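Local coordinates for protein acetyl-CoA acetyltransferase (Bacillus anthracis, PDB 3SS6) that probably catalyses the reversible condensation of two acetyl-CoA molecules to acetoacetyl-CoA and free coenzyme A, as a thiolase, at residues A312-I317 with I364-R369; Q324-E329 with L334-V339; E31-V36 with R70-A75. All coordinates share one frame; numbering follows the deposited sequence.

Contact 1 of 3, residues A312-I317 with I364-R369; sequences ADLLEI and IHELKR
L314 reaches across to L367 and E366 where the last turns of helix 352-370 pack on strand 314-317, an outermost strand, within the chain, of the mixed sheet, in the C-terminal half of the five-layered alpha-beta-alpha-beta-alpha thiolase fold. The tight part centres on one methyl group. CD1 of L314 presses against the aliphatic part of E366, 3.6 Å from its CG, and also lies 3.8 Å from the backbone N of L367. L314 CD1 is also 3.8 Å from L367 CD2, which runs back alongside the leucine to 3.9 Å from L314 CB. The two leucines run antiparallel alongside each other, while the glutamate chain lies across L314, nearly perpendicular to it. With CG of L314 anti to its own carbonyl carbon (chi1 -69°), the isobutyl group is carried out from the strand toward the helix. L363 and R370 of the same helix also touch L314, and L367 rests on I391 and A393 of strand 385-393, so the leucine pair belongs to the layer between sheet and helix.

Packing loosens toward D313, where the strand has not yet begun: its CB stays 4.3 Å from CD2 of L367, and its carboxylate turns to the backbone N of E373 and K374. On the helix side, R369 is exposed. E366, itself buried, bends at chi2 (65°), which lifts its carboxylate off the leucine and over to R370, whose NE forms a salt bridge with OE2, and to R369. R369 grips it side-on with two nitrogens, NE lying 2.9 Å from E366 OE1 and NH2 2.8 Å from E366 OE2; the first oxygen sits 2° from the guanidinium plane.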
ATOM      1  N   ALA A 312     -37.186  25.046  26.362  1.00 20.88           N
ATOM      2  CA  ALA A 312     -35.889  25.299  25.742  1.00 21.57           C
ATOM      3  C   ALA A 312     -35.957  26.586  24.928  1.00 22.87           C
ATOM      4  O   ALA A 312     -36.892  26.789  24.147  1.00 26.77           O
ATOM      5  CB  ALA A 312     -35.458  24.129  24.867  1.00 20.33           C
ATOM      6  N   ASP A 313     -34.980  27.464  25.129  1.00 19.96           N
ATOM      7  CA  ASP A 313     -34.922  28.720  24.386  1.00 20.25           C
ATOM      8  C   ASP A 313     -34.264  28.556  23.018  1.00 20.15           C
ATOM      9  O   ASP A 313     -34.690  29.177  22.037  1.00 22.46           O
ATOM     10  CB  ASP A 313     -34.190  29.782  25.203  1.00 20.99           C
ATOM     11  CG  ASP A 313     -34.945  30.167  26.458  1.00 25.04           C
ATOM     12  OD1 ASP A 313     -36.148  30.502  26.348  1.00 25.44           O
ATOM     13  OD2 ASP A 313     -34.344  30.129  27.554  1.00 22.96           O
ATOM     14  N   LEU A 314     -33.218  27.732  22.966  1.00 18.40           N
ATOM     15  CA  LEU A 314     -32.537  27.414  21.717  1.00 16.60           C
ATOM     16  C   LEU A 314     -32.146  25.950  21.689  1.00 16.41           C
ATOM     17  O   LEU A 314     -31.852  25.360  22.730  1.00 16.45           O
ATOM     18  CB  LEU A 314     -31.263  28.239  21.566  1.00 15.39           C
ATOM     19  CG  LEU A 314     -31.420  29.744  21.332  1.00 18.69           C
ATOM     20  CD1 LEU A 314     -30.038  30.372  21.249  1.00 17.88           C
ATOM     21  CD2 LEU A 314     -32.218  30.048  20.060  1.00 19.48           C
ATOM     22  N   LEU A 315     -32.121  25.375  20.493  1.00 16.37           N
ATOM     23  CA  LEU A 315     -31.622  24.020  20.314  1.00 12.54           C
ATOM     24  C   LEU A 315     -30.592  23.981  19.191  1.00 14.48           C
ATOM     25  O   LEU A 315     -30.715  24.688  18.182  1.00 14.91           O
ATOM     26  CB  LEU A 315     -32.761  23.034  19.996  1.00 16.12           C
ATOM     27  CG  LEU A 315     -33.905  22.836  21.000  1.00 16.15           C
ATOM     28  CD1 LEU A 315     -34.994  23.879  20.790  1.00 20.71           C
ATOM     29  CD2 LEU A 315     -34.497  21.428  20.873  1.00 18.91           C
ATOM     30  N   GLU A 316     -29.591  23.129  19.375  1.00 14.58           N
ATOM     31  CA  GLU A 316     -28.687  22.734  18.302  1.00 13.65           C
ATOM     32  C   GLU A 316     -28.915  21.250  18.091  1.00 15.33           C
ATOM     33  O   GLU A 316     -28.692  20.458  18.998  1.00 15.34           O
ATOM     34  CB  GLU A 316     -27.228  22.951  18.702  1.00 14.23           C
ATOM     35  CG  GLU A 316     -26.769  24.406  18.663  1.00 13.87           C
ATOM     36  CD  GLU A 316     -26.497  24.892  17.255  1.00 18.36           C
ATOM     37  OE1 GLU A 316     -25.863  24.148  16.481  1.00 17.67           O
ATOM     38  OE2 GLU A 316     -26.922  26.020  16.921  1.00 21.59           O
ATOM     39  N   ILE A 317     -29.410  20.893  16.912  1.00 15.04           N
ATOM     40  CA  ILE A 317     -29.597  19.498  16.507  0.50 14.96           C
ATOM     41  C   ILE A 317     -28.732  19.292  15.277  1.00 14.10           C
ATOM     42  O   ILE A 317     -29.073  19.807  14.210  1.00 15.88           O
ATOM     43  CB  ILE A 317     -31.059  19.217  16.078  0.50 15.58           C
ATOM     44  CG1 ILE A 317     -32.056  19.661  17.157  0.50 16.91           C
ATOM     45  CG2 ILE A 317     -31.239  17.735  15.736  0.50 17.07           C
ATOM     46  CD1 ILE A 317     -31.919  18.907  18.460  0.50 15.33           C
ATOM     47  N   ILE A 364     -23.763  27.735  23.489  1.00 14.10           N
ATOM     48  CA  ILE A 364     -23.459  28.555  24.658  1.00 14.66           C
ATOM     49  C   ILE A 364     -23.340  30.026  24.287  1.00 16.83           C
ATOM     50  O   ILE A 364     -23.926  30.895  24.937  1.00 15.13           O
ATOM     51  CB  ILE A 364     -22.166  28.093  25.342  1.00 13.34           C
ATOM     52  CG1 ILE A 364     -22.389  26.747  26.033  1.00 14.15           C
ATOM     53  CG2 ILE A 364     -21.700  29.137  26.345  1.00 16.66           C
ATOM     54  CD1 ILE A 364     -21.103  26.019  26.403  1.00 17.12           C
ATOM     55  N   HIS A 365     -22.609  30.300  23.214  1.00 16.87           N
ATOM     56  CA  HIS A 365     -22.387  31.672  22.799  1.00 14.09           C
ATOM     57  C   HIS A 365     -23.641  32.339  22.254  1.00 15.14           C
ATOM     58  O   HIS A 365     -23.840  33.533  22.472  1.00 16.31           O
ATOM     59  CB  HIS A 365     -21.229  31.744  21.799  1.00 16.25           C
ATOM     60  CG  HIS A 365     -19.893  31.532  22.438  1.00 18.20           C
ATOM     61  ND1 HIS A 365     -19.212  32.541  23.083  1.00 26.48           N
ATOM     62  CD2 HIS A 365     -19.131  30.421  22.568  1.00 15.28           C
ATOM     63  CE1 HIS A 365     -18.078  32.064  23.569  1.00 25.66           C
ATOM     64  NE2 HIS A 365     -18.007  30.778  23.272  1.00 16.94           N
ATOM     65  N   GLU A 366     -24.483  31.575  21.558  1.00 14.73           N
ATOM     66  CA  GLU A 366     -25.701  32.162  20.993  1.00 15.07           C
ATOM     67  C   GLU A 366     -26.756  32.421  22.073  1.00 17.66           C
ATOM     68  O   GLU A 366     -27.449  33.432  22.032  1.00 17.67           O
ATOM     69  CB  GLU A 366     -26.249  31.301  19.838  1.00 15.89           C
ATOM     70  CG  GLU A 366     -27.506  31.860  19.123  1.00 16.61           C
ATOM     71  CD  GLU A 366     -27.279  33.180  18.369  1.00 19.56           C
ATOM     72  OE1 GLU A 366     -26.125  33.634  18.236  1.00 18.33           O
ATOM     73  OE2 GLU A 366     -28.278  33.764  17.898  1.00 19.55           O
ATOM     74  N   LEU A 367     -26.884  31.516  23.041  1.00 16.55           N
ATOM     75  CA  LEU A 367     -27.746  31.794  24.191  1.00 18.21           C
ATOM     76  C   LEU A 367     -27.327  33.116  24.829  1.00 19.79           C
ATOM     77  O   LEU A 367     -28.161  33.985  25.097  1.00 19.72           O
ATOM     78  CB  LEU A 367     -27.663  30.671  25.226  1.00 16.26           C
ATOM     79  CG  LEU A 367     -28.392  29.356  24.922  1.00 16.17           C
ATOM     80  CD1 LEU A 367     -27.949  28.286  25.906  1.00 17.67           C
ATOM     81  CD2 LEU A 367     -29.917  29.548  24.978  1.00 17.58           C
ATOM     82  N   LYS A 368     -26.029  33.273  25.058  1.00 18.18           N
ATOM     83  CA  LYS A 368     -25.538  34.492  25.706  1.00 21.57           C
ATOM     84  C   LYS A 368     -25.789  35.739  24.861  1.00 21.35           C
ATOM     85  O   LYS A 368     -26.209  36.779  25.381  1.00 22.66           O
ATOM     86  CB  LYS A 368     -24.056  34.355  26.060  1.00 22.89           C
ATOM     87  CG  LYS A 368     -23.813  33.405  27.236  1.00 31.92           C
ATOM     88  CD  LYS A 368     -22.371  33.461  27.720  1.00 40.23           C
ATOM     89  CE  LYS A 368     -21.988  34.867  28.183  1.00 42.16           C
ATOM     90  NZ  LYS A 368     -22.760  35.290  29.394  1.00 39.51           N
ATOM     91  N   ARG A 369     -25.547  35.634  23.558  1.00 18.61           N
ATOM     92  CA  ARG A 369     -25.773  36.754  22.650  1.00 17.67           C
ATOM     93  C   ARG A 369     -27.231  37.214  22.669  1.00 21.05           C
ATOM     94  O   ARG A 369     -27.515  38.421  22.661  1.00 21.17           O
ATOM     95  CB  ARG A 369     -25.344  36.390  21.217  1.00 19.60           C
ATOM     96  CG  ARG A 369     -25.311  37.593  20.271  1.00 22.75           C
ATOM     97  CD  ARG A 369     -25.121  37.171  18.813  1.00 22.86           C
ATOM     98  NE  ARG A 369     -26.318  36.541  18.267  1.00 20.11           N
ATOM     99  CZ  ARG A 369     -27.405  37.200  17.865  1.00 20.85           C
ATOM    100  NH1 ARG A 369     -27.464  38.526  17.944  1.00 23.83           N
ATOM    101  NH2 ARG A 369     -28.441  36.529  17.378  1.00 24.20           N
TER

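Contact 2 of 3, residues Q324-E329 with L334-V339; sequences QYLAVE and LDREKV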
ATOM      1  N   GLN A 324     -32.281  13.799   7.811  1.00 17.59           N
ATOM      2  CA  GLN A 324     -32.186  13.267   9.162  1.00 19.21           C
ATOM      3  C   GLN A 324     -32.672  14.305  10.159  1.00 19.35           C
ATOM      4  O   GLN A 324     -33.445  13.995  11.076  1.00 18.79           O
ATOM      5  CB  GLN A 324     -30.744  12.837   9.448  1.00 18.31           C
ATOM      6  CG  GLN A 324     -30.429  12.654  10.911  1.00 21.10           C
ATOM      7  CD  GLN A 324     -29.867  13.905  11.565  1.00 25.52           C
ATOM      8  OE1 GLN A 324     -29.150  14.695  10.937  1.00 22.31           O
ATOM      9  NE2 GLN A 324     -30.186  14.086  12.842  1.00 26.89           N
ATOM     10  N   TYR A 325     -32.239  15.550   9.975  1.00 18.58           N
ATOM     11  CA  TYR A 325     -32.730  16.632  10.818  1.00 17.91           C
ATOM     12  C   TYR A 325     -34.264  16.731  10.727  1.00 19.64           C
ATOM     13  O   TYR A 325     -34.965  16.858  11.739  1.00 18.05           O
ATOM     14  CB  TYR A 325     -32.101  17.991  10.458  1.00 18.31           C
ATOM     15  CG  TYR A 325     -32.916  19.063  11.122  1.00 18.59           C
ATOM     16  CD1 TYR A 325     -32.785  19.299  12.481  1.00 18.84           C
ATOM     17  CD2 TYR A 325     -33.897  19.759  10.421  1.00 20.52           C
ATOM     18  CE1 TYR A 325     -33.579  20.222  13.127  1.00 20.08           C
ATOM     19  CE2 TYR A 325     -34.697  20.697  11.063  1.00 19.67           C
ATOM     20  CZ  TYR A 325     -34.531  20.914  12.418  1.00 21.64           C
ATOM     21  OH  TYR A 325     -35.319  21.831  13.073  1.00 23.22           O
ATOM     22  N   LEU A 326     -34.785  16.681   9.507  1.00 17.06           N
ATOM     23  CA  LEU A 326     -36.224  16.809   9.294  1.00 18.18           C
ATOM     24  C   LEU A 326     -37.022  15.721  10.009  1.00 20.32           C
ATOM     25  O   LEU A 326     -38.104  15.987  10.534  1.00 20.42           O
ATOM     26  CB  LEU A 326     -36.546  16.845   7.799  1.00 20.96           C
ATOM     27  CG  LEU A 326     -36.222  18.197   7.152  1.00 19.74           C
ATOM     28  CD1 LEU A 326     -36.004  18.055   5.651  1.00 20.74           C
ATOM     29  CD2 LEU A 326     -37.345  19.198   7.436  1.00 23.54           C
ATOM     30  N   ALA A 327     -36.483  14.501  10.048  1.00 19.85           N
ATOM     31  CA  ALA A 327     -37.159  13.418  10.759  1.00 18.68           C
ATOM     32  C   ALA A 327     -37.269  13.751  12.242  1.00 19.08           C
ATOM     33  O   ALA A 327     -38.316  13.547  12.853  1.00 23.55           O
ATOM     34  CB  ALA A 327     -36.428  12.089  10.558  1.00 20.79           C
ATOM     35  N   VAL A 328     -36.189  14.262  12.820  1.00 16.12           N
ATOM     36  CA  VAL A 328     -36.204  14.671  14.226  1.00 16.30           C
ATOM     37  C   VAL A 328     -37.189  15.816  14.447  1.00 18.92           C
ATOM     38  O   VAL A 328     -37.984  15.789  15.383  1.00 19.52           O
ATOM     39  CB  VAL A 328     -34.808  15.102  14.708  1.00 17.76           C
ATOM     40  CG1 VAL A 328     -34.874  15.645  16.123  1.00 17.45           C
ATOM     41  CG2 VAL A 328     -33.846  13.916  14.651  1.00 18.55           C
ATOM     42  N   GLU A 329     -37.136  16.817  13.575  1.00 19.05           N
ATOM     43  CA  GLU A 329     -38.067  17.946  13.663  1.00 21.29           C
ATOM     44  C   GLU A 329     -39.534  17.504  13.639  1.00 23.75           C
ATOM     45  O   GLU A 329     -40.351  17.972  14.434  1.00 24.92           O
ATOM     46  CB  GLU A 329     -37.804  18.948  12.540  1.00 20.05           C
ATOM     47  CG  GLU A 329     -38.717  20.170  12.600  1.00 21.57           C
ATOM     48  CD  GLU A 329     -38.450  21.146  11.477  1.00 21.05           C
ATOM     49  OE1 GLU A 329     -37.566  22.010  11.645  1.00 20.58           O
ATOM     50  OE2 GLU A 329     -39.130  21.039  10.431  1.00 25.29           O
ATOM     51  N   LEU A 334     -40.704  20.179  16.507  1.00 23.17           N
ATOM     52  CA  LEU A 334     -39.896  21.315  16.938  1.00 21.99           C
ATOM     53  C   LEU A 334     -40.321  22.617  16.268  1.00 24.52           C
ATOM     54  O   LEU A 334     -40.834  22.614  15.145  1.00 25.54           O
ATOM     55  CB  LEU A 334     -38.416  21.076  16.624  1.00 22.78           C
ATOM     56  CG  LEU A 334     -37.749  19.863  17.263  1.00 22.72           C
ATOM     57  CD1 LEU A 334     -36.326  19.756  16.766  1.00 21.79           C
ATOM     58  CD2 LEU A 334     -37.792  19.958  18.783  1.00 23.36           C
ATOM     59  N   ASP A 335     -40.086  23.725  16.967  1.00 24.75           N
ATOM     60  CA  ASP A 335     -40.216  25.059  16.390  1.00 25.17           C
ATOM     61  C   ASP A 335     -38.908  25.433  15.709  1.00 20.44           C
ATOM     62  O   ASP A 335     -37.934  25.788  16.372  1.00 21.63           O
ATOM     63  CB  ASP A 335     -40.527  26.080  17.487  1.00 25.02           C
ATOM     64  CG  ASP A 335     -40.668  27.496  16.949  1.00 29.94           C
ATOM     65  OD1 ASP A 335     -40.387  27.722  15.751  1.00 26.48           O
ATOM     66  OD2 ASP A 335     -41.058  28.392  17.731  1.00 32.67           O
ATOM     67  N   ARG A 336     -38.875  25.360  14.382  1.00 20.49           N
ATOM     68  CA  ARG A 336     -37.611  25.550  13.668  1.00 21.62           C
ATOM     69  C   ARG A 336     -36.957  26.906  13.962  1.00 20.31           C
ATOM     70  O   ARG A 336     -35.735  27.040  13.879  1.00 21.06           O
ATOM     71  CB  ARG A 336     -37.810  25.370  12.159  1.00 22.81           C
ATOM     72  CG  ARG A 336     -36.503  25.373  11.373  1.00 20.87           C
ATOM     73  CD  ARG A 336     -36.763  25.286   9.867  1.00 25.71           C
ATOM     74  NE  ARG A 336     -37.345  23.999   9.495  1.00 22.38           N
ATOM     75  CZ  ARG A 336     -37.689  23.661   8.258  1.00 24.35           C
ATOM     76  NH1 ARG A 336     -37.509  24.520   7.263  1.00 25.52           N
ATOM     77  NH2 ARG A 336     -38.218  22.466   8.012  1.00 25.71           N
ATOM     78  N   GLU A 337     -37.766  27.905  14.318  1.00 22.53           N
ATOM     79  CA  GLU A 337     -37.235  29.235  14.618  1.00 22.42           C
ATOM     80  C   GLU A 337     -36.322  29.262  15.841  1.00 23.40           C
ATOM     81  O   GLU A 337     -35.581  30.229  16.048  1.00 21.86           O
ATOM     82  CB  GLU A 337     -38.368  30.252  14.783  1.00 24.58           C
ATOM     83  CG  GLU A 337     -39.121  30.527  13.485  1.00 30.89           C
ATOM     84  CD  GLU A 337     -40.175  31.624  13.619  1.00 44.51           C
ATOM     85  OE1 GLU A 337     -40.659  32.108  12.572  1.00 49.44           O
ATOM     86  OE2 GLU A 337     -40.526  31.995  14.762  1.00 45.90           O
ATOM     87  N   LYS A 338     -36.382  28.202  16.645  1.00 19.49           N
ATOM     88  CA  LYS A 338     -35.517  28.072  17.814  1.00 19.90           C
ATOM     89  C   LYS A 338     -34.359  27.113  17.589  1.00 20.10           C
ATOM     90  O   LYS A 338     -33.540  26.918  18.483  1.00 20.35           O
ATOM     91  CB  LYS A 338     -36.324  27.582  19.023  1.00 25.47           C
ATOM     92  CG  LYS A 338     -37.512  28.456  19.326  1.00 31.33           C
ATOM     93  CD  LYS A 338     -37.868  28.462  20.799  1.00 37.18           C
ATOM     94  CE  LYS A 338     -38.269  27.097  21.286  1.00 38.23           C
ATOM     95  NZ  LYS A 338     -38.980  27.187  22.611  1.00 39.08           N
ATOM     96  N   VAL A 339     -34.282  26.521  16.402  1.00 18.04           N
ATOM     97  CA  VAL A 339     -33.330  25.428  16.171  1.00 16.07           C
ATOM     98  C   VAL A 339     -32.256  25.787  15.147  1.00 15.98           C
ATOM     99  O   VAL A 339     -32.570  26.300  14.087  1.00 17.73           O
ATOM    100  CB  VAL A 339     -34.069  24.174  15.639  1.00 15.85           C
ATOM    101  CG1 VAL A 339     -33.081  23.025  15.445  1.00 16.70           C
ATOM    102  CG2 VAL A 339     -35.192  23.770  16.592  1.00 16.43           C
TER
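The turn that leaves the C-terminal end of helix 322-332 is fastened back onto that helix by E329 and R336. R336 takes the carboxylate side-on, its NE 2.9 Å from E329 OE1 and its NH2 3.0 Å from E329 OE2. Each oxygen offers its syn lone pair, and the two planes are only 24° apart, so the bridge lies nearly flat; the bond from NE is almost straight at 174°. E329 CG is anti to the backbone N and the chain runs on extended, which carries the acid out to the arginine. OE1 is gripped twice: the hydroxyl of Y325, one turn earlier, donates to its anti side over 2.7 Å (OH to OE1).

Within the C-terminal thiolase domain this helix follows strand 314-317, and the returning chain makes an Asx turn at D335, whose OD1 accepts from the N of E337 as a 3-10 turn begins. The backbone closes the exit as well, L334 N giving its hydrogen to E329 O at 3.0 Å. That leucine's side chain lies against the helix end, L334 CD1 4.0 Å from E329 CA, with V328 beside it. V339 points back at the tyrosine, its CG1 3.5 Å from Y325 OH and near CE1, and both side chains touch I317. L326 CD2 approaches the guanidinium at 3.4 Å from R336 NH2, while NH1 of R336 forms a second salt bridge with E179 of helix 174-194.

Contact 3 of 3, residues E31-V36 with R70-A75; sequences ELAVPV and RTAALA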
ATOM      1  N   GLU A  31      -2.375  18.218  16.149  1.00 13.79           N
ATOM      2  CA  GLU A  31      -2.000  19.577  15.763  1.00 12.60           C
ATOM      3  C   GLU A  31      -3.187  20.526  15.794  1.00 14.30           C
ATOM      4  O   GLU A  31      -3.048  21.701  16.141  1.00 14.52           O
ATOM      5  CB  GLU A  31      -1.354  19.574  14.381  1.00 15.88           C
ATOM      6  CG  GLU A  31      -0.013  18.865  14.386  1.00 15.54           C
ATOM      7  CD  GLU A  31       0.555  18.672  13.000  1.00 21.29           C
ATOM      8  OE1 GLU A  31      -0.209  18.761  12.021  1.00 15.90           O
ATOM      9  OE2 GLU A  31       1.771  18.413  12.889  1.00 25.22           O
ATOM     10  N   LEU A  32      -4.357  19.994  15.458  1.00 11.28           N
ATOM     11  CA  LEU A  32      -5.565  20.805  15.342  1.00 11.81           C
ATOM     12  C   LEU A  32      -6.145  21.081  16.731  1.00 11.33           C
ATOM     13  O   LEU A  32      -6.739  22.126  16.975  1.00 12.69           O
ATOM     14  CB  LEU A  32      -6.581  20.086  14.450  1.00 13.50           C
ATOM     15  CG  LEU A  32      -7.918  20.783  14.163  1.00 14.01           C
ATOM     16  CD1 LEU A  32      -7.686  22.242  13.745  1.00 17.08           C
ATOM     17  CD2 LEU A  32      -8.667  20.007  13.063  1.00 11.43           C
ATOM     18  N   ALA A  33      -5.941  20.137  17.648  1.00 12.33           N
ATOM     19  CA  ALA A  33      -6.434  20.304  19.023  1.00 12.43           C
ATOM     20  C   ALA A  33      -5.582  21.269  19.821  1.00 14.21           C
ATOM     21  O   ALA A  33      -6.110  22.046  20.610  1.00 12.30           O
ATOM     22  CB  ALA A  33      -6.506  18.958  19.743  1.00 14.78           C
ATOM     23  N   VAL A  34      -4.269  21.221  19.612  1.00 14.21           N
ATOM     24  CA  VAL A  34      -3.337  21.983  20.448  1.00 13.37           C
ATOM     25  C   VAL A  34      -3.678  23.472  20.658  1.00 14.66           C
ATOM     26  O   VAL A  34      -3.806  23.912  21.788  1.00 13.06           O
ATOM     27  CB  VAL A  34      -1.868  21.806  19.973  1.00 15.17           C
ATOM     28  CG1 VAL A  34      -0.992  22.919  20.532  1.00 16.76           C
ATOM     29  CG2 VAL A  34      -1.334  20.423  20.399  1.00 13.72           C
ATOM     30  N   PRO A  35      -3.829  24.254  19.575  1.00 15.54           N
ATOM     31  CA  PRO A  35      -4.036  25.693  19.802  1.00 14.70           C
ATOM     32  C   PRO A  35      -5.373  26.006  20.472  1.00 14.96           C
ATOM     33  O   PRO A  35      -5.497  27.033  21.156  1.00 14.56           O
ATOM     34  CB  PRO A  35      -3.989  26.296  18.387  1.00 18.18           C
ATOM     35  CG  PRO A  35      -4.236  25.140  17.460  1.00 17.51           C
ATOM     36  CD  PRO A  35      -3.702  23.912  18.147  1.00 15.06           C
ATOM     37  N   VAL A  36      -6.350  25.130  20.268  1.00 13.55           N
ATOM     38  CA  VAL A  36      -7.668  25.301  20.871  1.00 14.24           C
ATOM     39  C   VAL A  36      -7.629  24.940  22.362  1.00 13.96           C
ATOM     40  O   VAL A  36      -8.236  25.630  23.196  1.00 14.65           O
ATOM     41  CB  VAL A  36      -8.738  24.508  20.089  1.00 16.71           C
ATOM     42  CG1 VAL A  36     -10.111  24.731  20.687  1.00 17.28           C
ATOM     43  CG2 VAL A  36      -8.735  24.952  18.630  1.00 17.86           C
ATOM     44  N   ARG A  70      -4.113  12.742  25.578  1.00 12.13           N
ATOM     45  CA  ARG A  70      -2.867  12.860  26.328  1.00 11.57           C
ATOM     46  C   ARG A  70      -1.792  13.446  25.434  1.00 11.16           C
ATOM     47  O   ARG A  70      -1.004  14.295  25.867  1.00 12.18           O
ATOM     48  CB  ARG A  70      -2.425  11.494  26.864  1.00 12.64           C
ATOM     49  CG  ARG A  70      -0.992  11.462  27.393  1.00 12.93           C
ATOM     50  CD  ARG A  70      -0.768  12.392  28.589  1.00 14.32           C
ATOM     51  NE  ARG A  70       0.515  12.063  29.220  1.00 14.12           N
ATOM     52  CZ  ARG A  70       0.978  12.619  30.337  1.00 16.33           C
ATOM     53  NH1 ARG A  70       0.260  13.535  30.975  1.00 17.35           N
ATOM     54  NH2 ARG A  70       2.159  12.241  30.826  1.00 17.92           N
ATOM     55  N   THR A  71      -1.754  12.988  24.184  1.00 11.26           N
ATOM     56  CA  THR A  71      -0.739  13.466  23.265  1.00 13.10           C
ATOM     57  C   THR A  71      -0.915  14.969  23.019  1.00 14.52           C
ATOM     58  O   THR A  71       0.055  15.712  23.020  1.00 13.83           O
ATOM     59  CB  THR A  71      -0.743  12.672  21.952  1.00 12.45           C
ATOM     60  OG1 THR A  71      -0.518  11.282  22.234  1.00 14.60           O
ATOM     61  CG2 THR A  71       0.361  13.166  21.025  1.00 12.83           C
ATOM     62  N   ALA A  72      -2.151  15.418  22.832  1.00 13.33           N
ATOM     63  CA  ALA A  72      -2.387  16.842  22.585  1.00 12.63           C
ATOM     64  C   ALA A  72      -2.079  17.676  23.831  1.00 14.16           C
ATOM     65  O   ALA A  72      -1.568  18.798  23.732  1.00 14.40           O
ATOM     66  CB  ALA A  72      -3.823  17.077  22.114  1.00 11.13           C
ATOM     67  N   ALA A  73      -2.382  17.134  25.010  1.00 12.83           N
ATOM     68  CA  ALA A  73      -2.063  17.849  26.247  1.00 13.61           C
ATOM     69  C   ALA A  73      -0.554  18.112  26.332  1.00 15.00           C
ATOM     70  O   ALA A  73      -0.108  19.234  26.634  1.00 14.29           O
ATOM     71  CB  ALA A  73      -2.536  17.047  27.468  1.00 13.28           C
ATOM     72  N   LEU A  74       0.232  17.072  26.066  1.00 14.57           N
ATOM     73  CA  LEU A  74       1.686  17.209  26.111  1.00 16.91           C
ATOM     74  C   LEU A  74       2.189  18.116  24.993  1.00 17.00           C
ATOM     75  O   LEU A  74       3.073  18.940  25.215  1.00 14.76           O
ATOM     76  CB  LEU A  74       2.362  15.844  25.999  1.00 15.14           C
ATOM     77  CG  LEU A  74       2.203  14.889  27.179  1.00 15.72           C
ATOM     78  CD1 LEU A  74       2.723  13.509  26.783  1.00 14.92           C
ATOM     79  CD2 LEU A  74       2.922  15.413  28.417  1.00 17.66           C
ATOM     80  N   ALA A  75       1.636  17.960  23.795  1.00 14.21           N
ATOM     81  CA  ALA A  75       2.071  18.786  22.669  1.00 15.20           C
ATOM     82  C   ALA A  75       1.730  20.268  22.879  1.00 16.17           C
ATOM     83  O   ALA A  75       2.411  21.159  22.348  1.00 16.93           O
ATOM     84  CB  ALA A  75       1.488  18.277  21.360  1.00 13.68           C
TER
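A33 and A72 face each other across the crossing of helices 29-43 and 68-75, their CB atoms 4.0 Å apart. Beside this pair V34 supplies the larger share of the contact through one methyl, CG2, which touches A75 CB at 3.7 Å and lies at the same 3.7 Å from the backbone O of A72. With CG1 anti to the backbone N (chi1 162°), CG2 is the branch turned to the second helix. No hydrogen bond joins the two segments.

The axes of the two short segments approach to 8.7 Å and cross at -55°, and the backbones come nearest at V34 and A72, with their CA atoms 5.6 Å apart. The first helix is kinked here: P35 has no N-H to offer the preceding turn, and the bond from V36 N to A33 O is weak. L37 continues the cover of A72, and V30 touches T71 and A75.

Further out, within the N-terminal thiolase domain, L32 and V36 pack on S15 of strand 7-19 and on I204, while T71 OG1 bonds back to the carbonyls of A66 and N67 at the start of its own helix. R70 bonds through NH1 to the carbonyls of D80 and V82, and through NE to the carbonyl of G383 of a second subunit; A75 packs on I154 of that subunit. With nothing but methyl groups and one carbonyl oxygen meeting, the contact itself rests on close apolar fit between small side chains, while the polar bonds of R70 and T71 lie away from it.

From the N terminus, contact 3 comes first: it closes a loop of 33 residues that includes strand 53-57 and brings two helices of the N-terminal thiolase domain together beside a second subunit. Contact 1 opens only much later, in the C-terminal domain, joining strand 314-317, outermost in this chain's sheet, to helix 352-370. Contact 2 is nested inside that loop, a short loop that folds back on the end of helix 322-332. Contacts 1 and 2 touch directly, since K338 NZ lies 2.6 Å from A312 O and L315 N lies 2.9 Å from K338 O, both probable hydrogen bonds. Contact 3 stands apart, its centre 35 Å from that of contact 2, across the chain's centre.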